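Local coordinates for protein VirX1 (Cyanophage Syn10, PDB 6QGM) that acts as a viral flavin-dependent halogenase of the tryptophan halogenase family, iodinating diverse substrates, at residues E123-E128 / K499-H504; N137-E142 / K503-M508; K252-R257 / A308-H313; Y294-S297 / S302-D305. All blocks are in the same frame, centred on the assembly; numbering follows the deposited sequence.

Interaction 1: residues E123-E128 / K499-H504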
loop_
_atom_site.group_PDB
_atom_site.type_symbol
_atom_site.label_atom_id
_atom_site.label_comp_id
_atom_site.label_asym_id
_atom_site.label_seq_id
_atom_site.Cartn_x
_atom_site.Cartn_y
_atom_site.Cartn_z
ATOM N N GLU B 123 -8.510 -34.095 -18.403
ATOM C CA GLU B 123 -9.802 -34.801 -18.617
ATOM C C GLU B 123 -10.567 -34.900 -17.295
ATOM O O GLU B 123 -11.793 -34.871 -17.357
ATOM C CB GLU B 123 -9.583 -36.185 -19.229
ATOM C CG GLU B 123 -8.907 -36.153 -20.591
ATOM C CD GLU B 123 -9.509 -35.186 -21.605
ATOM O OE1 GLU B 123 -10.757 -35.041 -21.640
ATOM O OE2 GLU B 123 -8.722 -34.548 -22.350
ATOM N N ASP B 124 -9.883 -34.952 -16.152
ATOM C CA ASP B 124 -10.521 -35.112 -14.817
ATOM C C ASP B 124 -10.826 -33.761 -14.162
ATOM O O ASP B 124 -11.635 -33.749 -13.210
ATOM C CB ASP B 124 -9.647 -35.954 -13.888
ATOM C CG ASP B 124 -9.478 -37.378 -14.368
ATOM O OD1 ASP B 124 -10.437 -37.902 -14.986
ATOM O OD2 ASP B 124 -8.397 -37.949 -14.109
ATOM N N PHE B 125 -10.209 -32.670 -14.623
ATOM C CA PHE B 125 -10.283 -31.344 -13.944
ATOM C C PHE B 125 -10.530 -30.223 -14.953
ATOM O O PHE B 125 -9.755 -29.269 -15.041
ATOM C CB PHE B 125 -9.019 -31.124 -13.104
ATOM C CG PHE B 125 -8.931 -32.037 -11.915
ATOM C CD1 PHE B 125 -9.550 -31.704 -10.724
ATOM C CD2 PHE B 125 -8.240 -33.233 -11.994
ATOM C CE1 PHE B 125 -9.493 -32.566 -9.639
ATOM C CE2 PHE B 125 -8.170 -34.084 -10.904
ATOM C CZ PHE B 125 -8.798 -33.750 -9.730
ATOM N N PRO B 126 -11.648 -30.262 -15.701
ATOM C CA PRO B 126 -12.052 -29.118 -16.518
ATOM C C PRO B 126 -12.374 -27.917 -15.636
ATOM O O PRO B 126 -12.540 -28.069 -14.425
ATOM C CB PRO B 126 -13.309 -29.619 -17.247
ATOM C CG PRO B 126 -13.848 -30.694 -16.336
ATOM C CD PRO B 126 -12.610 -31.375 -15.785
ATOM N N PRO B 127 -12.471 -26.697 -16.220
ATOM C CA PRO B 127 -12.712 -25.473 -15.438
ATOM C C PRO B 127 -13.855 -25.542 -14.400
ATOM O O PRO B 127 -13.717 -24.937 -13.343
ATOM C CB PRO B 127 -13.026 -24.439 -16.530
ATOM C CG PRO B 127 -12.258 -24.922 -17.749
ATOM C CD PRO B 127 -12.304 -26.433 -17.660
ATOM N N GLU B 128 -14.935 -26.284 -14.677
ATOM C CA GLU B 128 -16.103 -26.367 -13.768
ATOM C C GLU B 128 -15.736 -27.106 -12.476
ATOM O O GLU B 128 -16.573 -27.086 -11.554
ATOM C CB GLU B 128 -17.306 -27.044 -14.432
ATOM C CG GLU B 128 -17.051 -28.453 -14.928
ATOM C CD GLU B 128 -16.618 -28.546 -16.396
ATOM O OE1 GLU B 128 -16.059 -27.538 -16.923
ATOM O OE2 GLU B 128 -16.817 -29.643 -17.015
ATOM N N LYS B 499 -6.934 -39.254 -7.208
ATOM C CA LYS B 499 -7.729 -40.477 -6.901
ATOM C C LYS B 499 -8.632 -40.190 -5.699
ATOM O O LYS B 499 -9.823 -40.464 -5.804
ATOM C CB LYS B 499 -6.784 -41.668 -6.652
ATOM C CG LYS B 499 -7.381 -42.968 -6.121
ATOM C CD LYS B 499 -6.489 -43.669 -5.089
ATOM C CE LYS B 499 -7.025 -45.019 -4.687
ATOM N NZ LYS B 499 -7.035 -45.934 -5.850
ATOM N N ASP B 500 -8.087 -39.640 -4.613
ATOM C CA ASP B 500 -8.827 -39.379 -3.348
ATOM C C ASP B 500 -9.947 -38.377 -3.614
ATOM O O ASP B 500 -11.076 -38.632 -3.155
ATOM C CB ASP B 500 -7.918 -38.876 -2.224
ATOM C CG ASP B 500 -7.055 -39.974 -1.602
ATOM O OD1 ASP B 500 -7.285 -41.173 -1.907
ATOM O OD2 ASP B 500 -6.151 -39.633 -0.818
ATOM N N TRP B 501 -9.665 -37.289 -4.326
ATOM C CA TRP B 501 -10.688 -36.250 -4.609
ATOM C C TRP B 501 -11.768 -36.825 -5.537
ATOM O O TRP B 501 -12.957 -36.675 -5.194
ATOM C CB TRP B 501 -10.117 -34.942 -5.168
ATOM C CG TRP B 501 -11.214 -33.918 -5.219
ATOM C CD1 TRP B 501 -11.703 -33.198 -4.165
ATOM C CD2 TRP B 501 -12.059 -33.608 -6.346
ATOM N NE1 TRP B 501 -12.750 -32.423 -4.578
ATOM C CE2 TRP B 501 -12.987 -32.645 -5.908
ATOM C CE3 TRP B 501 -12.092 -34.020 -7.685
ATOM C CZ2 TRP B 501 -13.941 -32.096 -6.759
ATOM C CZ3 TRP B 501 -13.040 -33.483 -8.527
ATOM C CH2 TRP B 501 -13.964 -32.544 -8.063
ATOM N N LEU B 502 -11.393 -37.458 -6.653
ATOM C CA LEU B 502 -12.366 -38.041 -7.616
ATOM C C LEU B 502 -13.295 -38.987 -6.854
ATOM O O LEU B 502 -14.533 -38.969 -7.124
ATOM C CB LEU B 502 -11.633 -38.755 -8.754
ATOM C CG LEU B 502 -10.927 -37.836 -9.759
ATOM C CD1 LEU B 502 -10.173 -38.642 -10.804
ATOM C CD2 LEU B 502 -11.886 -36.859 -10.418
ATOM N N LYS B 503 -12.750 -39.745 -5.903
ATOM C CA LYS B 503 -13.558 -40.643 -5.043
ATOM C C LYS B 503 -14.503 -39.777 -4.212
ATOM O O LYS B 503 -15.708 -40.079 -4.201
ATOM C CB LYS B 503 -12.686 -41.540 -4.150
ATOM C CG LYS B 503 -13.383 -42.822 -3.724
ATOM C CD LYS B 503 -13.028 -43.347 -2.347
ATOM C CE LYS B 503 -14.126 -44.228 -1.775
ATOM N NZ LYS B 503 -13.599 -45.064 -0.675
ATOM N N HIS B 504 -13.986 -38.726 -3.564
ATOM C CA HIS B 504 -14.775 -37.839 -2.668
ATOM C C HIS B 504 -15.909 -37.194 -3.463
ATOM O O HIS B 504 -17.007 -37.102 -2.913
ATOM C CB HIS B 504 -13.888 -36.814 -1.948
ATOM C CG HIS B 504 -14.641 -35.688 -1.316
ATOM N ND1 HIS B 504 -15.102 -35.699 -0.038
ATOM C CD2 HIS B 504 -14.936 -34.466 -1.789
ATOM C CE1 HIS B 504 -15.700 -34.550 0.226
ATOM N NE2 HIS B 504 -15.632 -33.793 -0.828
#

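Interaction 2: residues N137-E142 / K503-M508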
loop_
_atom_site.group_PDB
_atom_site.type_symbol
_atom_site.label_atom_id
_atom_site.label_comp_id
_atom_site.label_asym_id
_atom_site.label_seq_id
_atom_site.Cartn_x
_atom_site.Cartn_y
_atom_site.Cartn_z
ATOM N N ASN B 137 -20.873 -26.102 -1.365
ATOM C CA ASN B 137 -22.132 -25.389 -1.683
ATOM C C ASN B 137 -22.408 -25.629 -3.170
ATOM O O ASN B 137 -23.576 -25.808 -3.524
ATOM C CB ASN B 137 -22.064 -23.909 -1.288
ATOM C CG ASN B 137 -23.421 -23.284 -1.057
ATOM O OD1 ASN B 137 -24.447 -23.964 -1.165
ATOM N ND2 ASN B 137 -23.441 -22.000 -0.732
ATOM N N THR B 138 -21.353 -25.678 -3.984
ATOM C CA THR B 138 -21.366 -26.004 -5.442
ATOM C C THR B 138 -22.269 -27.210 -5.739
ATOM O O THR B 138 -23.027 -27.146 -6.715
ATOM C CB THR B 138 -19.946 -26.291 -5.946
ATOM O OG1 THR B 138 -19.115 -25.216 -5.501
ATOM C CG2 THR B 138 -19.863 -26.452 -7.451
ATOM N N TYR B 139 -22.187 -28.271 -4.939
ATOM C CA TYR B 139 -22.952 -29.533 -5.137
ATOM C C TYR B 139 -24.453 -29.295 -4.948
ATOM O O TYR B 139 -25.240 -29.869 -5.728
ATOM C CB TYR B 139 -22.488 -30.619 -4.165
ATOM C CG TYR B 139 -21.054 -31.048 -4.345
ATOM C CD1 TYR B 139 -20.696 -31.882 -5.385
ATOM C CD2 TYR B 139 -20.068 -30.655 -3.463
ATOM C CE1 TYR B 139 -19.384 -32.276 -5.564
ATOM C CE2 TYR B 139 -18.759 -31.069 -3.610
ATOM C CZ TYR B 139 -18.413 -31.893 -4.663
ATOM O OH TYR B 139 -17.122 -32.306 -4.837
ATOM N N LEU B 140 -24.842 -28.518 -3.931
ATOM C CA LEU B 140 -26.260 -28.146 -3.667
ATOM C C LEU B 140 -26.792 -27.415 -4.908
ATOM O O LEU B 140 -27.861 -27.797 -5.430
ATOM C CB LEU B 140 -26.347 -27.250 -2.430
ATOM C CG LEU B 140 -25.884 -27.876 -1.113
ATOM C CD1 LEU B 140 -26.015 -26.886 0.055
ATOM C CD2 LEU B 140 -26.641 -29.176 -0.825
ATOM N N ALA B 141 -26.051 -26.403 -5.357
ATOM C CA ALA B 141 -26.369 -25.575 -6.535
ATOM C C ALA B 141 -26.492 -26.480 -7.757
ATOM O O ALA B 141 -27.481 -26.360 -8.478
ATOM C CB ALA B 141 -25.311 -24.527 -6.724
ATOM N N GLU B 142 -25.542 -27.391 -7.946
ATOM C CA GLU B 142 -25.425 -28.213 -9.182
ATOM C C GLU B 142 -26.566 -29.229 -9.255
ATOM O O GLU B 142 -27.090 -29.397 -10.357
ATOM C CB GLU B 142 -24.057 -28.896 -9.272
ATOM C CG GLU B 142 -22.993 -27.965 -9.807
ATOM C CD GLU B 142 -21.709 -28.603 -10.304
ATOM O OE1 GLU B 142 -21.727 -29.799 -10.613
ATOM O OE2 GLU B 142 -20.690 -27.885 -10.409
ATOM N N LYS B 503 -12.750 -39.745 -5.903
ATOM C CA LYS B 503 -13.558 -40.643 -5.043
ATOM C C LYS B 503 -14.503 -39.777 -4.212
ATOM O O LYS B 503 -15.708 -40.079 -4.201
ATOM C CB LYS B 503 -12.686 -41.540 -4.150
ATOM C CG LYS B 503 -13.383 -42.822 -3.724
ATOM C CD LYS B 503 -13.028 -43.347 -2.347
ATOM C CE LYS B 503 -14.126 -44.228 -1.775
ATOM N NZ LYS B 503 -13.599 -45.064 -0.675
ATOM N N HIS B 504 -13.986 -38.726 -3.564
ATOM C CA HIS B 504 -14.775 -37.839 -2.668
ATOM C C HIS B 504 -15.909 -37.194 -3.463
ATOM O O HIS B 504 -17.007 -37.102 -2.913
ATOM C CB HIS B 504 -13.888 -36.814 -1.948
ATOM C CG HIS B 504 -14.641 -35.688 -1.316
ATOM N ND1 HIS B 504 -15.102 -35.699 -0.038
ATOM C CD2 HIS B 504 -14.936 -34.466 -1.789
ATOM C CE1 HIS B 504 -15.700 -34.550 0.226
ATOM N NE2 HIS B 504 -15.632 -33.793 -0.828
ATOM N N TYR B 505 -15.655 -36.768 -4.704
ATOM C CA TYR B 505 -16.673 -36.140 -5.576
ATOM C C TYR B 505 -17.784 -37.179 -5.823
ATOM O O TYR B 505 -18.945 -36.879 -5.489
ATOM C CB TYR B 505 -16.041 -35.590 -6.860
ATOM C CG TYR B 505 -17.060 -35.245 -7.920
ATOM C CD1 TYR B 505 -17.785 -34.061 -7.857
ATOM C CD2 TYR B 505 -17.339 -36.122 -8.956
ATOM C CE1 TYR B 505 -18.761 -33.757 -8.795
ATOM C CE2 TYR B 505 -18.294 -35.824 -9.907
ATOM C CZ TYR B 505 -19.022 -34.650 -9.811
ATOM O OH TYR B 505 -19.966 -34.367 -10.753
ATOM N N GLU B 506 -17.444 -38.368 -6.341
ATOM C CA GLU B 506 -18.440 -39.394 -6.730
ATOM C C GLU B 506 -19.347 -39.696 -5.537
ATOM O O GLU B 506 -20.579 -39.784 -5.746
ATOM C CB GLU B 506 -17.781 -40.650 -7.309
ATOM C CG GLU B 506 -17.239 -40.461 -8.719
ATOM C CD GLU B 506 -18.115 -39.742 -9.759
ATOM O OE1 GLU B 506 -19.348 -40.038 -9.841
ATOM O OE2 GLU B 506 -17.565 -38.859 -10.491
ATOM N N SER B 507 -18.805 -39.780 -4.320
ATOM C CA SER B 507 -19.588 -40.116 -3.102
ATOM C C SER B 507 -20.349 -38.881 -2.599
ATOM O O SER B 507 -21.408 -39.056 -1.971
ATOM C CB SER B 507 -18.727 -40.709 -2.036
ATOM O OG SER B 507 -17.729 -39.796 -1.657
ATOM N N MET B 508 -19.844 -37.677 -2.870
ATOM C CA MET B 508 -20.492 -36.406 -2.455
ATOM C C MET B 508 -21.755 -36.199 -3.291
ATOM O O MET B 508 -22.744 -35.714 -2.738
ATOM C CB MET B 508 -19.542 -35.212 -2.642
ATOM C CG MET B 508 -18.919 -34.742 -1.379
ATOM S SD MET B 508 -20.141 -33.924 -0.377
ATOM C CE MET B 508 -19.130 -33.847 1.093
#

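Interaction 3: residues K252-R257 / A308-H313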
loop_
_atom_site.group_PDB
_atom_site.type_symbol
_atom_site.label_atom_id
_atom_site.label_comp_id
_atom_site.label_asym_id
_atom_site.label_seq_id
_atom_site.Cartn_x
_atom_site.Cartn_y
_atom_site.Cartn_z
ATOM N N LYS B 252 -28.501 -0.439 -21.298
ATOM C CA LYS B 252 -29.950 -0.732 -21.457
ATOM C C LYS B 252 -30.286 -2.048 -20.758
ATOM O O LYS B 252 -29.388 -2.924 -20.659
ATOM C CB LYS B 252 -30.294 -0.866 -22.938
ATOM C CG LYS B 252 -29.913 0.316 -23.810
ATOM C CD LYS B 252 -30.472 1.627 -23.305
ATOM C CE LYS B 252 -30.197 2.791 -24.232
ATOM N NZ LYS B 252 -31.374 3.685 -24.347
ATOM N N ALA B 253 -31.535 -2.205 -20.326
ATOM C CA ALA B 253 -32.100 -3.499 -19.870
ATOM C C ALA B 253 -33.550 -3.602 -20.339
ATOM O O ALA B 253 -34.237 -2.580 -20.394
ATOM C CB ALA B 253 -31.994 -3.647 -18.369
ATOM N N MET B 254 -33.978 -4.794 -20.720
ATOM C CA MET B 254 -35.409 -5.165 -20.817
ATOM C C MET B 254 -35.625 -6.334 -19.846
ATOM O O MET B 254 -34.657 -7.069 -19.570
ATOM C CB MET B 254 -35.799 -5.533 -22.258
ATOM C CG MET B 254 -34.909 -6.580 -22.889
ATOM S SD MET B 254 -35.239 -6.840 -24.616
ATOM C CE MET B 254 -34.601 -5.323 -25.318
ATOM N N ALA B 255 -36.828 -6.451 -19.281
ATOM C CA ALA B 255 -37.174 -7.433 -18.228
ATOM C C ALA B 255 -38.583 -7.958 -18.490
ATOM O O ALA B 255 -39.374 -7.265 -19.167
ATOM C CB ALA B 255 -37.042 -6.800 -16.868
ATOM N N THR B 256 -38.857 -9.167 -18.011
ATOM C CA THR B 256 -40.139 -9.870 -18.233
ATOM C C THR B 256 -40.366 -10.899 -17.121
ATOM O O THR B 256 -39.434 -11.169 -16.314
ATOM C CB THR B 256 -40.174 -10.472 -19.648
ATOM O OG1 THR B 256 -41.507 -10.888 -19.937
ATOM C CG2 THR B 256 -39.217 -11.633 -19.845
ATOM N N ARG B 257 -41.579 -11.441 -17.101
ATOM C CA ARG B 257 -42.027 -12.531 -16.208
ATOM C C ARG B 257 -42.358 -13.709 -17.122
ATOM O O ARG B 257 -43.082 -13.479 -18.076
ATOM C CB ARG B 257 -43.224 -12.057 -15.383
ATOM C CG ARG B 257 -42.877 -11.149 -14.217
ATOM C CD ARG B 257 -44.113 -10.503 -13.637
ATOM N NE ARG B 257 -43.751 -9.228 -13.020
ATOM C CZ ARG B 257 -44.440 -8.609 -12.067
ATOM N NH1 ARG B 257 -45.550 -9.144 -11.577
ATOM N NH2 ARG B 257 -43.997 -7.449 -11.595
ATOM N N ALA B 308 -35.681 -9.157 -30.151
ATOM C CA ALA B 308 -35.828 -10.332 -31.034
ATOM C C ALA B 308 -34.887 -11.438 -30.522
ATOM O O ALA B 308 -35.337 -12.587 -30.359
ATOM C CB ALA B 308 -35.565 -9.926 -32.465
ATOM N N GLU B 309 -33.626 -11.083 -30.267
ATOM C CA GLU B 309 -32.616 -11.916 -29.552
ATOM C C GLU B 309 -33.235 -12.543 -28.298
ATOM O O GLU B 309 -33.182 -13.782 -28.173
ATOM C CB GLU B 309 -31.442 -11.050 -29.100
ATOM C CG GLU B 309 -30.171 -11.218 -29.901
ATOM C CD GLU B 309 -29.002 -10.534 -29.211
ATOM O OE1 GLU B 309 -28.412 -11.180 -28.291
ATOM O OE2 GLU B 309 -28.720 -9.334 -29.552
ATOM N N PHE B 310 -33.788 -11.708 -27.410
ATOM C CA PHE B 310 -34.268 -12.079 -26.051
ATOM C C PHE B 310 -35.418 -13.085 -26.148
ATOM O O PHE B 310 -35.372 -14.121 -25.462
ATOM C CB PHE B 310 -34.657 -10.828 -25.262
ATOM C CG PHE B 310 -35.019 -11.078 -23.815
ATOM C CD1 PHE B 310 -34.278 -11.946 -23.022
ATOM C CD2 PHE B 310 -36.081 -10.409 -23.230
ATOM C CE1 PHE B 310 -34.619 -12.159 -21.695
ATOM C CE2 PHE B 310 -36.422 -10.622 -21.902
ATOM C CZ PHE B 310 -35.686 -11.491 -21.133
ATOM N N ARG B 311 -36.405 -12.782 -26.996
ATOM C CA ARG B 311 -37.589 -13.651 -27.265
ATOM C C ARG B 311 -37.117 -14.993 -27.840
ATOM O O ARG B 311 -37.590 -16.023 -27.343
ATOM C CB ARG B 311 -38.577 -12.961 -28.209
ATOM C CG ARG B 311 -39.303 -11.793 -27.576
ATOM C CD ARG B 311 -40.327 -11.159 -28.477
ATOM N NE ARG B 311 -40.847 -9.952 -27.850
ATOM C CZ ARG B 311 -41.795 -9.932 -26.913
ATOM N NH1 ARG B 311 -42.348 -11.056 -26.477
ATOM N NH2 ARG B 311 -42.187 -8.777 -26.412
ATOM N N GLU B 312 -36.212 -14.972 -28.826
ATOM C CA GLU B 312 -35.623 -16.187 -29.451
ATOM C C GLU B 312 -34.998 -17.032 -28.341
ATOM O O GLU B 312 -35.289 -18.236 -28.278
ATOM C CB GLU B 312 -34.605 -15.828 -30.548
ATOM C CG GLU B 312 -35.231 -15.532 -31.912
ATOM C CD GLU B 312 -34.266 -15.237 -33.062
ATOM O OE1 GLU B 312 -33.197 -14.610 -32.821
ATOM O OE2 GLU B 312 -34.580 -15.637 -34.204
ATOM N N HIS B 313 -34.196 -16.407 -27.479
ATOM C CA HIS B 313 -33.477 -17.064 -26.361
ATOM C C HIS B 313 -34.468 -17.716 -25.400
ATOM O O HIS B 313 -34.122 -18.772 -24.861
ATOM C CB HIS B 313 -32.581 -16.073 -25.621
ATOM C CG HIS B 313 -32.031 -16.624 -24.349
ATOM N ND1 HIS B 313 -30.998 -17.542 -24.324
ATOM C CD2 HIS B 313 -32.387 -16.411 -23.066
ATOM C CE1 HIS B 313 -30.754 -17.875 -23.081
ATOM N NE2 HIS B 313 -31.583 -17.191 -22.285
#

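Interaction 4: residues Y294-S297 / S302-D305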
loop_
_atom_site.group_PDB
_atom_site.type_symbol
_atom_site.label_atom_id
_atom_site.label_comp_id
_atom_site.label_asym_id
_atom_site.label_seq_id
_atom_site.Cartn_x
_atom_site.Cartn_y
_atom_site.Cartn_z
ATOM N N TYR B 294 -32.661 -9.040 -20.308
ATOM C CA TYR B 294 -31.441 -8.843 -21.123
ATOM C C TYR B 294 -30.795 -7.529 -20.674
ATOM O O TYR B 294 -31.482 -6.497 -20.752
ATOM C CB TYR B 294 -31.830 -8.803 -22.606
ATOM C CG TYR B 294 -30.727 -8.986 -23.628
ATOM C CD1 TYR B 294 -29.383 -9.080 -23.272
ATOM C CD2 TYR B 294 -31.030 -9.018 -24.973
ATOM C CE1 TYR B 294 -28.389 -9.226 -24.226
ATOM C CE2 TYR B 294 -30.048 -9.174 -25.938
ATOM C CZ TYR B 294 -28.727 -9.284 -25.563
ATOM O OH TYR B 294 -27.766 -9.452 -26.506
ATOM N N CYS B 295 -29.554 -7.570 -20.175
ATOM C CA CYS B 295 -28.648 -6.391 -20.085
ATOM C C CYS B 295 -27.822 -6.334 -21.366
ATOM O O CYS B 295 -27.123 -7.328 -21.625
ATOM C CB CYS B 295 -27.679 -6.490 -18.918
ATOM S SG CYS B 295 -28.477 -6.157 -17.338
ATOM N N TYR B 296 -27.894 -5.235 -22.118
ATOM C CA TYR B 296 -27.242 -5.112 -23.442
ATOM C C TYR B 296 -26.677 -3.707 -23.636
ATOM O O TYR B 296 -26.932 -2.826 -22.804
ATOM C CB TYR B 296 -28.214 -5.477 -24.561
ATOM C CG TYR B 296 -29.381 -4.542 -24.765
ATOM C CD1 TYR B 296 -30.495 -4.601 -23.945
ATOM C CD2 TYR B 296 -29.402 -3.638 -25.815
ATOM C CE1 TYR B 296 -31.583 -3.766 -24.142
ATOM C CE2 TYR B 296 -30.479 -2.795 -26.028
ATOM C CZ TYR B 296 -31.575 -2.859 -25.185
ATOM O OH TYR B 296 -32.657 -2.053 -25.359
ATOM N N SER B 297 -25.915 -3.543 -24.716
ATOM C CA SER B 297 -25.192 -2.308 -25.077
ATOM C C SER B 297 -25.786 -1.737 -26.359
ATOM O O SER B 297 -25.648 -2.394 -27.408
ATOM C CB SER B 297 -23.732 -2.588 -25.238
ATOM O OG SER B 297 -23.037 -1.437 -25.650
ATOM N N SER B 302 -29.501 -2.462 -31.674
ATOM C CA SER B 302 -30.776 -1.701 -31.574
ATOM C C SER B 302 -31.684 -2.329 -30.508
ATOM O O SER B 302 -31.498 -3.526 -30.179
ATOM C CB SER B 302 -31.477 -1.684 -32.896
ATOM O OG SER B 302 -32.044 -2.957 -33.209
ATOM N N LYS B 303 -32.655 -1.556 -30.018
ATOM C CA LYS B 303 -33.678 -2.017 -29.048
ATOM C C LYS B 303 -34.461 -3.193 -29.665
ATOM O O LYS B 303 -34.633 -4.237 -28.977
ATOM C CB LYS B 303 -34.558 -0.836 -28.640
ATOM C CG LYS B 303 -35.490 -1.103 -27.481
ATOM C CD LYS B 303 -36.447 0.036 -27.192
ATOM C CE LYS B 303 -37.846 -0.288 -27.654
ATOM N NZ LYS B 303 -38.637 0.923 -28.005
ATOM N N ASP B 304 -34.874 -3.057 -30.929
ATOM C CA ASP B 304 -35.709 -4.043 -31.665
ATOM C C ASP B 304 -34.945 -5.361 -31.835
ATOM O O ASP B 304 -35.560 -6.433 -31.669
ATOM C CB ASP B 304 -36.100 -3.525 -33.047
ATOM C CG ASP B 304 -37.217 -2.493 -33.057
ATOM O OD1 ASP B 304 -37.447 -1.837 -32.007
ATOM O OD2 ASP B 304 -37.844 -2.340 -34.130
ATOM N N ASP B 305 -33.660 -5.276 -32.191
ATOM C CA ASP B 305 -32.773 -6.447 -32.413
ATOM C C ASP B 305 -32.536 -7.182 -31.085
ATOM O O ASP B 305 -32.585 -8.430 -31.091
ATOM C CB ASP B 305 -31.433 -6.034 -33.028
ATOM C CG ASP B 305 -31.445 -5.778 -34.521
ATOM O OD1 ASP B 305 -32.556 -5.637 -35.088
ATOM O OD2 ASP B 305 -30.332 -5.723 -35.097
#

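Interaction 1: residues E123-E128 / K499-H504
The loop between helix 113-120 and helix 129-134 rests on helix 494-512 near the C-terminus of the chain, and Phe125 and Asp124 of the loop meet Trp501 and Leu502 of the helix. The closest touch is between the two aromatic rings, with CE1 of Phe125 3.6 Å from CE3 of Trp501. The two side chains run antiparallel alongside one another, and their ring planes are inclined at 38°, with the phenyl centroid 5.5 Å from that of the indole six-membered ring. This is an oblique aromatic pair. With its CG anti to the backbone N (chi1 -172°), Trp501 brings its six-membered ring to the loop through CE3 and CZ3. Its indole also meets Phe104 edge-to-face and touches the ring of Phe133, so Phe125 adds one more ring to an aromatic cluster between the loop and helix 494-512. Leu502 divides its two methyls between neighbours: CD2 comes within 4.4 Å of Phe125 CZ, while CD1 lies 3.8 Å from OD2 of Asp124, whose side chain is set roughly perpendicular to that of the leucine. The same OD2 makes a salt bridge to NE of Arg498, one helical turn before Leu502.

Interaction 2: residues N137-E142 / K503-M508
Tyr139 reaches from helix 137-143 to Tyr505 and Met508 of helix 494-512. Two residues before it, the Asn137 amide hydrogen-bonds to Asn77 and to the carbonyls of Phe96 and Asp162, anchoring the start of the segment. Tyr139 has its CG beside the backbone N (chi1 -63°), and from there its ring spans the gap between two short helical segments whose axes come no closer than 11.7 Å and cross at -44°. The wide spacing means that one long aromatic side chain does most of the bridging in this helix-helix packing. Its edge takes Tyr505, with CE1 of Tyr139 3.3 Å from CD1 of Tyr505; the rings sit rim to rim, planes at 36°. Over one face lies Met508, whose CB is 4.2 Å from the ring centroid in a CH-pi contact. The sulfur follows as a Met-aromatic contact, SD 4.8 Å from that centroid and oblique to the ring. Near the hydroxyl end, OH of Tyr139 comes within 4.3 Å of CD2 of His504. One turn further on, Glu142 also points toward helix 494-512 without touching it; its OE1 forms a salt bridge with NE of Arg132.

Interaction 3: residues K252-R257 / A308-H313
A methionine sulfur and a threonine methyl from the same strand share one phenyl ring of a helix: Met254 and Thr256 both lean on Phe310, and these three buried side chains make up the whole contact. It belongs to the packing of helix 303-314 against the mixed sheet in which strand 252-258 runs between strands 290-296 and 324-327. Residues two apart on a strand point to the same face, so Met254 and Thr256 both aim at the helix, while Ala255 between them turns the other way. Phe310 answers with CG anti to its own backbone N, chi1 -174°, which sends the ring from the helix toward the strand. Met254 comes from the strand to lie beside it, pointing the opposite way. The sulfur lies 4.9 Å from the ring centroid and 55° off its normal, an oblique Met-aromatic contact; the nearest atoms of this pair are SD of Met254 and CD2 of Phe310, 3.9 Å apart. The CG of Met254 is 4.0 Å from that same CD2 of Phe310, so part of the methionine chain joins the sulfur in the contact.

Around the ring, Thr292 on the adjacent strand 290-296 and Val281 on strand 279-285 beyond it also touch Phe310, placing it on the sheet surface rather than on a single strand. Thr256 splits its two branches by chemistry. Its hydroxyl OG1 is anti to the backbone N (chi1 -168°) and hydrogen-bonds to the carbonyl of Lys322, while the methyl branch is left to the aromatic: CG2 of Thr256 is 3.6 Å from CE2 of Phe310 and 3.8 Å from its CZ.

Interaction 4: residues Y294-S297 / S302-D305
This is a small, partly buried packing contact at a strand-to-helix turn: Tyr296, at the end of strand 290-296, meets Ser302 and Lys303, where helix 303-314 begins. The touching is done chiefly by the phenol end of the tyrosine. Its OH lies 3.7 Å from CG of Lys303 and 3.8 Å from CA of Lys303, so the hydroxyl oxygen rests against the base of the lysine side chain. Further down the ring, CE2 of Tyr296 is 4.3 Å from the carbonyl O of Ser302, a looser approach and oblique to the ring. The two side chains slant across one another. Tyr296 places its CG between the backbone N and the carbonyl carbon, chi1 67°, and this turns the ring toward the helix start. Lys303 keeps only its first carbons in the contact; with CG anti to the backbone N (chi1 -170°) and a bend at chi3, the chain carries the ammonium end away from the strand.

Met254 and Lys252 of the neighbouring strand and Ala306 of the helix also touch the Tyr296 side chain, so the ring is held between that strand and the first turn of the helix. The buried Tyr294, two residues earlier, points to the same side, and one face of its ring receives CB of Tyr296.

On the helix side, Ser302 caps the first turn. Its OG accepts from the backbone N of Asp305 at 3.0 Å, with an angle of 155° at the hydrogen, and that is the capping bond of a serine N-cap at the head of a helix packed on its preceding strand.

How the interactions relate
Interactions 1 and 2 use overlapping, successive turns of helix 494-512, meeting the loop 123-128 and then helix 137-143; they touch where CZ2 of Trp501 lies 3.7 Å from OH of Tyr139. Both are partly buried and largely aromatic. Interactions 3 and 4 lie elsewhere, about 17 Å or more from the first pair at their nearest atoms, and both seat helix 303-314 on adjacent strands of one sheet. Interaction 3 is wholly buried and apolar, whereas interaction 4, at the start of the same helix, sets a buried tyrosine against exposed residues. Met254 CE, 3.6 Å from Tyr296 CE1, and a backbone pairing between Met254 and Tyr294 join these two.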